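Local coordinates for Peptidase_M23 domain-containing protein (Enterococcus faecalis, PDB 6SMK), which probably cleaves peptidoglycan peptides as a zinc-dependent D,L-endopeptidase, the part described being the catalytic M23 domain of a longer prophage-encoded protein, at residues F12-Y18 with H29-A35; T38-A44 with G93-V99; L72-H78 with A109-R115. The protein carries 1 engineered substitution. Residues are numbered along the deposited sequence.

Interaction 1 (F12-Y18 with H29-A35); sequences FVRTSDY and HTGIDYA. With ZN (zinc ion), chain F.
A beta bulge interrupts the hairpin formed by residues 12-18 and 29-35: Thr15 and Ser16 together face Asp33, and Thr15, in the first bulge position, turns its psi to -61° (phi -123°) among otherwise extended neighbours. The strand directions make 131°, with the axes approaching to 4.4 Å. Before the bulge, Val13 and Ala35 form a hydrogen-bonded antiparallel pair (Val13 N to Ala35 O 2.9 Å, Ala35 N to Val13 O 2.7 Å), followed by the non-hydrogen-bonded pair Arg14-Tyr34. At the bulge, Thr15 N donates to Asp33 O (3.1 Å) and Asp33 N to Ser16 O (3.1 Å). On the face of Arg14 and Tyr34, Arg14 (chi1 t) makes an off-centre CH-pi contact through CB, 4.2 Å from the centroid of the Tyr34 ring and 29° off its normal, and NH1 donates to Tyr34 OH at 3.1 Å. Arg14 NE also bridges Asp17 OD1 (2.9 Å), and its guanidinium has a further carboxylate partner in Asp127.

Asp33 (chi1 m) points to the opposite face, where its OD1 binds zinc at 2.2 Å; His29 (chi1 t) supplies NE2 at 1.9 Å. His111 and a water, 2.3 Å from the metal, complete this M23 site. His29 ND1 donates to Gly31 O over a very short 2.4 Å, so the proton sits on ND1 and the NE2 lone pair is available to the zinc.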
loop_
_atom_site.group_PDB
_atom_site.type_symbol
_atom_site.label_atom_id
_atom_site.label_comp_id
_atom_site.label_asym_id
_atom_site.label_seq_id
_atom_site.Cartn_x
_atom_site.Cartn_y
_atom_site.Cartn_z
ATOM N N PHE A 12 3.517 0.026 13.192
ATOM C CA PHE A 12 2.877 -0.840 12.206
ATOM C C PHE A 12 3.150 -2.297 12.541
ATOM O O PHE A 12 4.299 -2.694 12.744
ATOM C CB PHE A 12 3.380 -0.526 10.792
ATOM C CG PHE A 12 3.014 0.845 10.304
ATOM C CD1 PHE A 12 1.813 1.074 9.683
ATOM C CD2 PHE A 12 3.870 1.900 10.476
ATOM C CE1 PHE A 12 1.484 2.332 9.246
ATOM C CE2 PHE A 12 3.542 3.157 10.036
ATOM C CZ PHE A 12 2.357 3.374 9.424
ATOM N N VAL A 13 2.095 -3.100 12.602
ATOM C CA VAL A 13 2.251 -4.531 12.830
ATOM C C VAL A 13 1.521 -5.298 11.735
ATOM O O VAL A 13 0.331 -5.068 11.488
ATOM C CB VAL A 13 1.775 -4.969 14.231
ATOM C CG1 VAL A 13 0.408 -4.429 14.538
ATOM C CG2 VAL A 13 1.783 -6.471 14.320
ATOM N N ARG A 14 2.256 -6.196 11.078
ATOM C CA ARG A 14 1.753 -7.028 9.995
ATOM C C ARG A 14 0.703 -8.000 10.501
ATOM O O ARG A 14 0.906 -8.676 11.518
ATOM C CB ARG A 14 2.919 -7.796 9.387
ATOM C CG ARG A 14 2.655 -8.559 8.143
ATOM C CD ARG A 14 3.944 -8.561 7.348
ATOM N NE ARG A 14 4.001 -9.599 6.329
ATOM C CZ ARG A 14 4.838 -9.561 5.304
ATOM N NH1 ARG A 14 5.674 -8.541 5.172
ATOM N NH2 ARG A 14 4.832 -10.535 4.410
ATOM N N THR A 15 -0.413 -8.086 9.776
ATOM C CA THR A 15 -1.538 -8.920 10.185
ATOM C C THR A 15 -1.912 -9.953 9.132
ATOM O O THR A 15 -1.872 -11.155 9.412
ATOM C CB THR A 15 -2.750 -8.048 10.521
ATOM O OG1 THR A 15 -3.202 -7.388 9.329
ATOM C CG2 THR A 15 -2.385 -7.032 11.563
ATOM N N SER A 16 -2.296 -9.533 7.938
ATOM C CA SER A 16 -2.670 -10.470 6.892
ATOM C C SER A 16 -1.636 -10.417 5.777
ATOM O O SER A 16 -1.314 -9.334 5.270
ATOM C CB SER A 16 -4.067 -10.165 6.365
ATOM O OG SER A 16 -3.984 -9.212 5.332
ATOM N N ASP A 17 -1.137 -11.593 5.392
ATOM C CA ASP A 17 -0.094 -11.730 4.396
ATOM C C ASP A 17 -0.670 -11.558 2.991
ATOM O O ASP A 17 -1.872 -11.341 2.797
ATOM C CB ASP A 17 0.586 -13.083 4.553
ATOM C CG ASP A 17 1.864 -13.001 5.354
ATOM O OD1 ASP A 17 2.332 -11.868 5.593
ATOM O OD2 ASP A 17 2.401 -14.067 5.731
ATOM N N TYR A 18 0.197 -11.657 1.988
ATOM C CA TYR A 18 -0.240 -11.547 0.605
ATOM C C TYR A 18 -0.601 -12.927 0.077
ATOM O O TYR A 18 0.027 -13.927 0.442
ATOM C CB TYR A 18 0.849 -10.917 -0.269
ATOM C CG TYR A 18 0.585 -11.067 -1.750
ATOM C CD1 TYR A 18 -0.318 -10.244 -2.395
ATOM C CD2 TYR A 18 1.207 -12.057 -2.492
ATOM C CE1 TYR A 18 -0.579 -10.390 -3.745
ATOM C CE2 TYR A 18 0.949 -12.214 -3.837
ATOM C CZ TYR A 18 0.061 -11.378 -4.467
ATOM O OH TYR A 18 -0.193 -11.545 -5.821
ATOM N N HIS A 29 -5.895 -12.046 -0.799
ATOM C CA HIS A 29 -5.406 -10.713 -0.476
ATOM C C HIS A 29 -4.393 -10.270 -1.523
ATOM O O HIS A 29 -3.471 -11.018 -1.865
ATOM C CB HIS A 29 -4.782 -10.683 0.921
ATOM C CG HIS A 29 -4.751 -9.318 1.535
ATOM N ND1 HIS A 29 -3.603 -8.560 1.603
ATOM C CD2 HIS A 29 -5.730 -8.566 2.095
ATOM C CE1 HIS A 29 -3.875 -7.403 2.176
ATOM N NE2 HIS A 29 -5.158 -7.381 2.485
ATOM N N THR A 30 -4.568 -9.048 -2.021
ATOM C CA THR A 30 -3.779 -8.519 -3.126
ATOM C C THR A 30 -2.578 -7.708 -2.666
ATOM O O THR A 30 -1.818 -7.205 -3.499
ATOM C CB THR A 30 -4.681 -7.668 -4.021
ATOM O OG1 THR A 30 -4.943 -6.415 -3.391
ATOM C CG2 THR A 30 -5.974 -8.371 -4.203
ATOM N N GLY A 31 -2.384 -7.582 -1.374
ATOM C CA GLY A 31 -1.235 -6.881 -0.830
ATOM C C GLY A 31 -0.932 -7.401 0.546
ATOM O O GLY A 31 -1.289 -8.530 0.898
ATOM N N ILE A 32 -0.282 -6.567 1.342
ATOM C CA ILE A 32 0.070 -6.910 2.709
ATOM C C ILE A 32 -0.511 -5.848 3.630
ATOM O O ILE A 32 -0.264 -4.651 3.432
ATOM C CB ILE A 32 1.586 -7.005 2.881
ATOM C CG1 ILE A 32 2.147 -7.941 1.807
ATOM C CG2 ILE A 32 1.918 -7.426 4.309
ATOM C CD1 ILE A 32 3.586 -8.334 2.018
ATOM N N ASP A 33 -1.285 -6.280 4.625
ATOM C CA ASP A 33 -1.947 -5.368 5.548
ATOM C C ASP A 33 -1.081 -5.173 6.790
ATOM O O ASP A 33 -0.648 -6.148 7.416
ATOM C CB ASP A 33 -3.329 -5.910 5.936
ATOM C CG ASP A 33 -4.395 -5.656 4.867
ATOM O OD1 ASP A 33 -4.086 -5.025 3.837
ATOM O OD2 ASP A 33 -5.555 -6.080 5.052
ATOM N N TYR A 34 -0.820 -3.918 7.140
ATOM C CA TYR A 34 -0.134 -3.572 8.384
ATOM C C TYR A 34 -1.090 -2.769 9.256
ATOM O O TYR A 34 -1.583 -1.716 8.837
ATOM C CB TYR A 34 1.132 -2.758 8.127
ATOM C CG TYR A 34 2.334 -3.545 7.647
ATOM C CD1 TYR A 34 2.481 -3.871 6.306
ATOM C CD2 TYR A 34 3.336 -3.930 8.525
ATOM C CE1 TYR A 34 3.585 -4.573 5.860
ATOM C CE2 TYR A 34 4.441 -4.629 8.089
ATOM C CZ TYR A 34 4.563 -4.949 6.756
ATOM O OH TYR A 34 5.666 -5.648 6.313
ATOM N N ALA A 35 -1.343 -3.256 10.465
ATOM C CA ALA A 35 -2.268 -2.589 11.367
ATOM C C ALA A 35 -1.565 -1.496 12.155
ATOM O O ALA A 35 -0.394 -1.626 12.526
ATOM C CB ALA A 35 -2.901 -3.591 12.326
HETATM ZN ZN ZN F . -5.584 -5.515 2.309
HETATM O O HOH W 1 -7.403 -4.496 3.311
#

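Interaction 2 (T38-A44 with G93-V99); sequences TGTPIPA and GQIVGDV
Residues 38-44 and 93-99 pair as antiparallel strands with a classic beta bulge, joining the edge strand 41-43 to the sheet of the M23 domain. Their N-to-C directions make 141° and the axes approach to 4.4 Å. Pro41-Asp98 and Pro43-Ile95 are non-hydrogen-bonded pairs, so neither proline, lacking an amide hydrogen, costs this pairing a donor. Between them, Ile42 meets two residues: its N donates to Gly97 O (2.8 Å) and its O accepts from Val96 N (2.8 Å), with Val96 at phi/psi -96/-10° in the first bulge position. The other backbone bonds are Gly39 N to Val99 O (2.9 Å), Val99 N to Thr40 O (2.7 Å), Ala44 N to Gln94 O (2.8 Å) and Gly93 N to Ala44 O (2.6 Å). Gly39 (98/-18°) and Gly93 (92/-9°) adopt positive phi, where a CB would crowd the preceding carbonyl oxygen.

Three polar side chains have partners outside the pairing: Asp98 forms a salt bridge with Arg83, Thr40 OG1 bonds Pro37 O, and Gln94 OE1 accepts from Lys91 N. Val99 O has a second donor in Ser80 OG, and Pro43 O accepts from Gln45 NE2. The Asp98 backbone bonds Ser80 and Arg81 of strand 72-82, that of Val96 Arg83. Apolar contacts occur on both faces: Pro41 CB lies 3.4 Å from Ile95 CG1, whereas the buried Ile42 (chi1 m) places its CD1 3.7 Å from Val99 CG2.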
loop_
_atom_site.group_PDB
_atom_site.type_symbol
_atom_site.label_atom_id
_atom_site.label_comp_id
_atom_site.label_asym_id
_atom_site.label_seq_id
_atom_site.Cartn_x
_atom_site.Cartn_y
_atom_site.Cartn_z
ATOM N N THR A 38 -5.702 4.665 13.480
ATOM C CA THR A 38 -5.993 5.707 12.503
ATOM C C THR A 38 -5.198 6.953 12.881
ATOM O O THR A 38 -5.025 7.262 14.065
ATOM C CB THR A 38 -7.496 6.027 12.423
ATOM O OG1 THR A 38 -7.917 6.626 13.645
ATOM C CG2 THR A 38 -8.326 4.778 12.194
ATOM N N GLY A 39 -4.652 7.625 11.879
ATOM C CA GLY A 39 -3.900 8.831 12.086
ATOM C C GLY A 39 -2.402 8.627 12.114
ATOM O O GLY A 39 -1.639 9.597 11.966
ATOM N N THR A 40 -1.972 7.389 12.322
ATOM C CA THR A 40 -0.568 7.064 12.202
ATOM C C THR A 40 -0.068 7.461 10.821
ATOM O O THR A 40 -0.662 7.091 9.818
ATOM C CB THR A 40 -0.325 5.593 12.434
ATOM O OG1 THR A 40 -0.901 5.186 13.701
ATOM C CG2 THR A 40 1.155 5.324 12.406
ATOM N N PRO A 41 0.993 8.244 10.747
ATOM C CA PRO A 41 1.554 8.635 9.451
ATOM C C PRO A 41 2.243 7.475 8.751
ATOM O O PRO A 41 3.017 6.729 9.349
ATOM C CB PRO A 41 2.549 9.722 9.842
ATOM C CG PRO A 41 2.884 9.452 11.278
ATOM C CD PRO A 41 1.657 8.908 11.882
ATOM N N ILE A 42 1.963 7.358 7.453
ATOM C CA ILE A 42 2.502 6.289 6.615
ATOM C C ILE A 42 3.779 6.802 5.956
ATOM O O ILE A 42 3.691 7.630 5.038
ATOM C CB ILE A 42 1.523 5.892 5.503
ATOM C CG1 ILE A 42 0.174 5.405 6.041
ATOM C CG2 ILE A 42 2.177 4.907 4.557
ATOM C CD1 ILE A 42 0.060 3.952 6.130
ATOM N N PRO A 43 4.950 6.283 6.307
ATOM C CA PRO A 43 6.161 6.684 5.588
ATOM C C PRO A 43 6.393 5.803 4.368
ATOM O O PRO A 43 6.235 4.581 4.408
ATOM C CB PRO A 43 7.251 6.500 6.649
ATOM C CG PRO A 43 6.725 5.420 7.546
ATOM C CD PRO A 43 5.242 5.471 7.495
ATOM N N ALA A 44 6.725 6.457 3.253
ATOM C CA ALA A 44 6.932 5.758 1.993
ATOM C C ALA A 44 8.108 4.798 2.106
ATOM O O ALA A 44 9.176 5.161 2.609
ATOM C CB ALA A 44 7.185 6.756 0.875
ATOM N N GLY A 93 10.522 7.202 3.554
ATOM C CA GLY A 93 10.360 7.793 4.853
ATOM C C GLY A 93 9.643 9.113 4.845
ATOM O O GLY A 93 9.322 9.635 5.917
ATOM N N GLN A 94 9.398 9.680 3.676
ATOM C CA GLN A 94 8.484 10.800 3.588
ATOM C C GLN A 94 7.077 10.302 3.885
ATOM O O GLN A 94 6.683 9.219 3.446
ATOM C CB GLN A 94 8.570 11.426 2.201
ATOM C CG GLN A 94 7.860 12.737 2.050
ATOM C CD GLN A 94 8.084 13.330 0.688
ATOM O OE1 GLN A 94 9.058 12.993 0.004
ATOM N NE2 GLN A 94 7.182 14.213 0.273
ATOM N N ILE A 95 6.324 11.076 4.658
ATOM C CA ILE A 95 4.987 10.653 5.057
ATOM C C ILE A 95 4.018 10.959 3.920
ATOM O O ILE A 95 3.820 12.123 3.559
ATOM C CB ILE A 95 4.546 11.333 6.362
ATOM C CG1 ILE A 95 4.963 10.507 7.574
ATOM C CG2 ILE A 95 3.038 11.396 6.418
ATOM C CD1 ILE A 95 6.372 10.096 7.609
ATOM N N VAL A 96 3.403 9.909 3.363
ATOM C CA VAL A 96 2.486 10.046 2.232
ATOM C C VAL A 96 1.014 10.109 2.636
ATOM O O VAL A 96 0.165 10.410 1.780
ATOM C CB VAL A 96 2.681 8.891 1.223
ATOM C CG1 VAL A 96 4.142 8.763 0.854
ATOM C CG2 VAL A 96 2.160 7.572 1.802
ATOM N N GLY A 97 0.684 9.836 3.892
ATOM C CA GLY A 97 -0.705 9.770 4.309
ATOM C C GLY A 97 -0.787 9.376 5.767
ATOM O O GLY A 97 0.233 9.262 6.463
ATOM N N ASP A 98 -2.027 9.184 6.228
ATOM C CA ASP A 98 -2.336 8.759 7.592
ATOM C C ASP A 98 -3.159 7.477 7.536
ATOM O O ASP A 98 -4.035 7.329 6.674
ATOM C CB ASP A 98 -3.115 9.837 8.379
ATOM C CG ASP A 98 -2.336 11.140 8.553
ATOM O OD1 ASP A 98 -1.103 11.143 8.367
ATOM O OD2 ASP A 98 -2.963 12.172 8.890
ATOM N N VAL A 99 -2.891 6.552 8.462
ATOM C CA VAL A 99 -3.636 5.297 8.483
ATOM C C VAL A 99 -5.128 5.582 8.606
ATOM O O VAL A 99 -5.556 6.500 9.316
ATOM C CB VAL A 99 -3.165 4.394 9.637
ATOM C CG1 VAL A 99 -4.171 3.250 9.897
ATOM C CG2 VAL A 99 -1.777 3.848 9.387
#

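Interaction 3 (L72-H78 with A109-R115); sequences LWAMYGH and AVHYELR. Engineered in segment 109-115: Ala109 (natural residue His). With ZN (zinc ion), chain F.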
loop_
_atom_site.group_PDB
_atom_site.type_symbol
_atom_site.label_atom_id
_atom_site.label_comp_id
_atom_site.label_asym_id
_atom_site.label_seq_id
_atom_site.Cartn_x
_atom_site.Cartn_y
_atom_site.Cartn_z
ATOM N N LEU A 72 6.939 -0.863 -11.995
ATOM C CA LEU A 72 6.465 -1.285 -10.684
ATOM C C LEU A 72 5.937 -0.083 -9.928
ATOM O O LEU A 72 6.604 0.959 -9.864
ATOM C CB LEU A 72 7.583 -1.952 -9.888
ATOM C CG LEU A 72 7.100 -2.984 -8.889
ATOM C CD1 LEU A 72 6.196 -3.968 -9.588
ATOM C CD2 LEU A 72 8.294 -3.687 -8.303
ATOM N N TRP A 73 4.742 -0.236 -9.363
ATOM C CA TRP A 73 4.069 0.810 -8.609
ATOM C C TRP A 73 3.740 0.272 -7.228
ATOM O O TRP A 73 3.195 -0.831 -7.105
ATOM C CB TRP A 73 2.788 1.264 -9.310
ATOM C CG TRP A 73 3.039 2.139 -10.494
ATOM C CD1 TRP A 73 2.849 3.488 -10.573
ATOM C CD2 TRP A 73 3.525 1.726 -11.777
ATOM N NE1 TRP A 73 3.189 3.942 -11.827
ATOM C CE2 TRP A 73 3.612 2.879 -12.579
ATOM C CE3 TRP A 73 3.900 0.494 -12.324
ATOM C CZ2 TRP A 73 4.067 2.835 -13.892
ATOM C CZ3 TRP A 73 4.352 0.456 -13.628
ATOM C CH2 TRP A 73 4.424 1.615 -14.398
ATOM N N ALA A 74 4.080 1.042 -6.198
ATOM C CA ALA A 74 3.713 0.724 -4.826
ATOM C C ALA A 74 2.453 1.497 -4.456
ATOM O O ALA A 74 2.398 2.719 -4.622
ATOM C CB ALA A 74 4.853 1.059 -3.860
ATOM N N MET A 75 1.444 0.786 -3.964
ATOM C CA MET A 75 0.169 1.376 -3.581
ATOM C C MET A 75 0.018 1.335 -2.066
ATOM O O MET A 75 0.277 0.301 -1.441
ATOM C CB MET A 75 -0.987 0.634 -4.242
ATOM C CG MET A 75 -0.706 0.159 -5.659
ATOM S SD MET A 75 -0.529 1.543 -6.796
ATOM C CE MET A 75 -2.095 2.396 -6.590
ATOM N N TYR A 76 -0.396 2.454 -1.477
ATOM C CA TYR A 76 -0.634 2.554 -0.043
ATOM C C TYR A 76 -2.091 2.939 0.160
ATOM O O TYR A 76 -2.493 4.046 -0.219
ATOM C CB TYR A 76 0.277 3.598 0.608
ATOM C CG TYR A 76 1.763 3.447 0.369
ATOM C CD1 TYR A 76 2.327 3.735 -0.870
ATOM C CD2 TYR A 76 2.605 3.053 1.392
ATOM C CE1 TYR A 76 3.685 3.609 -1.076
ATOM C CE2 TYR A 76 3.952 2.924 1.194
ATOM C CZ TYR A 76 4.489 3.206 -0.033
ATOM O OH TYR A 76 5.844 3.075 -0.210
ATOM N N GLY A 77 -2.872 2.052 0.784
ATOM C CA GLY A 77 -4.312 2.168 0.802
ATOM C C GLY A 77 -4.943 2.296 2.180
ATOM O O GLY A 77 -4.274 2.235 3.216
ATOM N N HIS A 78 -6.274 2.468 2.158
ATOM C CA HIS A 78 -7.107 2.588 3.362
ATOM C C HIS A 78 -6.672 3.777 4.218
ATOM O O HIS A 78 -6.614 3.690 5.441
ATOM C CB HIS A 78 -7.073 1.305 4.206
ATOM C CG HIS A 78 -7.430 0.053 3.466
ATOM N ND1 HIS A 78 -8.585 -0.076 2.727
ATOM C CD2 HIS A 78 -6.792 -1.141 3.377
ATOM C CE1 HIS A 78 -8.642 -1.293 2.210
ATOM N NE2 HIS A 78 -7.566 -1.960 2.586
ATOM N N ALA A 109 -5.731 0.064 9.351
ATOM C CA ALA A 109 -4.538 -0.585 8.810
ATOM C C ALA A 109 -4.168 0.104 7.510
ATOM O O ALA A 109 -4.941 0.887 6.950
ATOM C CB ALA A 109 -4.734 -2.078 8.554
ATOM N N VAL A 110 -2.974 -0.207 7.028
ATOM C CA VAL A 110 -2.513 0.281 5.740
ATOM C C VAL A 110 -2.214 -0.918 4.864
ATOM O O VAL A 110 -1.603 -1.897 5.312
ATOM C CB VAL A 110 -1.283 1.184 5.858
ATOM C CG1 VAL A 110 -0.196 0.499 6.646
ATOM C CG2 VAL A 110 -0.806 1.535 4.492
ATOM N N HIS A 111 -2.677 -0.847 3.634
ATOM C CA HIS A 111 -2.582 -1.937 2.687
ATOM C C HIS A 111 -1.500 -1.558 1.689
ATOM O O HIS A 111 -1.626 -0.551 0.983
ATOM C CB HIS A 111 -3.942 -2.160 2.025
ATOM C CG HIS A 111 -3.938 -3.174 0.929
ATOM N ND1 HIS A 111 -4.400 -4.458 1.106
ATOM C CD2 HIS A 111 -3.540 -3.089 -0.360
ATOM C CE1 HIS A 111 -4.282 -5.122 -0.026
ATOM N NE2 HIS A 111 -3.764 -4.314 -0.932
ATOM N N TYR A 112 -0.421 -2.327 1.677
ATOM C CA TYR A 112 0.703 -2.096 0.781
ATOM C C TYR A 112 0.608 -3.097 -0.362
ATOM O O TYR A 112 0.656 -4.310 -0.129
ATOM C CB TYR A 112 2.016 -2.241 1.547
ATOM C CG TYR A 112 3.292 -2.072 0.755
ATOM C CD1 TYR A 112 3.940 -0.838 0.695
ATOM C CD2 TYR A 112 3.886 -3.161 0.118
ATOM C CE1 TYR A 112 5.128 -0.685 -0.002
ATOM C CE2 TYR A 112 5.073 -3.020 -0.577
ATOM C CZ TYR A 112 5.687 -1.783 -0.636
ATOM O OH TYR A 112 6.865 -1.647 -1.330
ATOM N N GLU A 113 0.440 -2.592 -1.581
ATOM C CA GLU A 113 0.253 -3.427 -2.760
ATOM C C GLU A 113 1.309 -3.094 -3.800
ATOM O O GLU A 113 1.648 -1.924 -4.004
ATOM C CB GLU A 113 -1.149 -3.244 -3.359
ATOM C CG GLU A 113 -1.415 -4.087 -4.586
ATOM C CD GLU A 113 -2.889 -4.208 -4.905
ATOM O OE1 GLU A 113 -3.691 -4.266 -3.949
ATOM O OE2 GLU A 113 -3.248 -4.250 -6.104
ATOM N N LEU A 114 1.829 -4.126 -4.450
ATOM C CA LEU A 114 2.823 -3.961 -5.501
ATOM C C LEU A 114 2.187 -4.306 -6.845
ATOM O O LEU A 114 1.714 -5.433 -7.040
ATOM C CB LEU A 114 4.040 -4.841 -5.222
ATOM C CG LEU A 114 5.386 -4.185 -5.495
ATOM C CD1 LEU A 114 5.356 -2.758 -4.992
ATOM C CD2 LEU A 114 6.479 -4.971 -4.811
ATOM N N ARG A 115 2.162 -3.337 -7.762
ATOM C CA ARG A 115 1.541 -3.506 -9.076
ATOM C C ARG A 115 2.578 -3.345 -10.180
ATOM O O ARG A 115 3.393 -2.413 -10.147
ATOM C CB ARG A 115 0.397 -2.506 -9.296
ATOM C CG ARG A 115 -0.946 -2.962 -8.756
ATOM C CD ARG A 115 -1.957 -1.829 -8.688
ATOM N NE ARG A 115 -3.049 -2.152 -7.776
ATOM C CZ ARG A 115 -4.039 -1.326 -7.440
ATOM N NH1 ARG A 115 -4.106 -0.095 -7.942
ATOM N NH2 ARG A 115 -4.976 -1.741 -6.596
HETATM ZN ZN ZN F . -5.584 -5.515 2.309
HETATM O O HOH W 1 -7.403 -4.496 3.311
#
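The zinc site of the peptidase lies at one end of this strand pair, where His111 binds the metal through ND1 at 2.0 Å; His29 and Asp33 supply the other protein ligands. His78 NE2 lies 2.6 Å from the zinc-bound water, a hydrogen bond that brings the segment 72-78 into the site, while His78 ND1 bonds Ser102 O. His111 NE2 donates to Glu113 OE1 (3.0 Å), which is consistent with a set orientation of the imidazole and leaves the ND1 lone pair to the metal. Glu113 OE1 is also hydrogen-bonded to Thr30 OG1. Glu113 OE2 in turn forms a salt bridge with Arg115 NE at 2.7 Å, and Met75 CG packs over one face of that guanidinium.

The backbones run at 162°, with reciprocal bonds joining Trp73 with Arg115 (Trp73 N to Arg115 O 2.7 Å) and Met75 with Glu113 (Met75 N to Glu113 O 2.7 Å). On the other face, the edge of Tyr112 meets the face of Tyr76 in a T-shaped pair (centroids 5.4 Å apart, planes at 85°), beside Ala74 and Leu114. Ala109 is an engineered replacement of the first histidine in the His-x-His motif of M23 metallopeptidases, whose second histidine is the zinc ligand His111.

In the fold
All three contacts belong to one curled antiparallel sheet, in which one path runs 13-20, 28-35, 109-116, 72-82, 95-99, 41-43, with strand 63-69 also pairing with 72-82. Interaction 3 therefore sits between the others, centre to centre about 10 Å from interaction 1 and 12 Å from interaction 2, which are themselves about 15 Å apart. Along the chain, interaction 1 closes before interaction 2 opens, while the segments of interactions 2 and 3 alternate. Interactions 1 and 3 share the zinc and its water, so the metal site draws on adjacent strands. Consistent with the curl, the ends of this path meet: Phe12 CE1 lies 3.8 Å from Ile42 CD1, which also packs 3.0 Å from Val110 CG2.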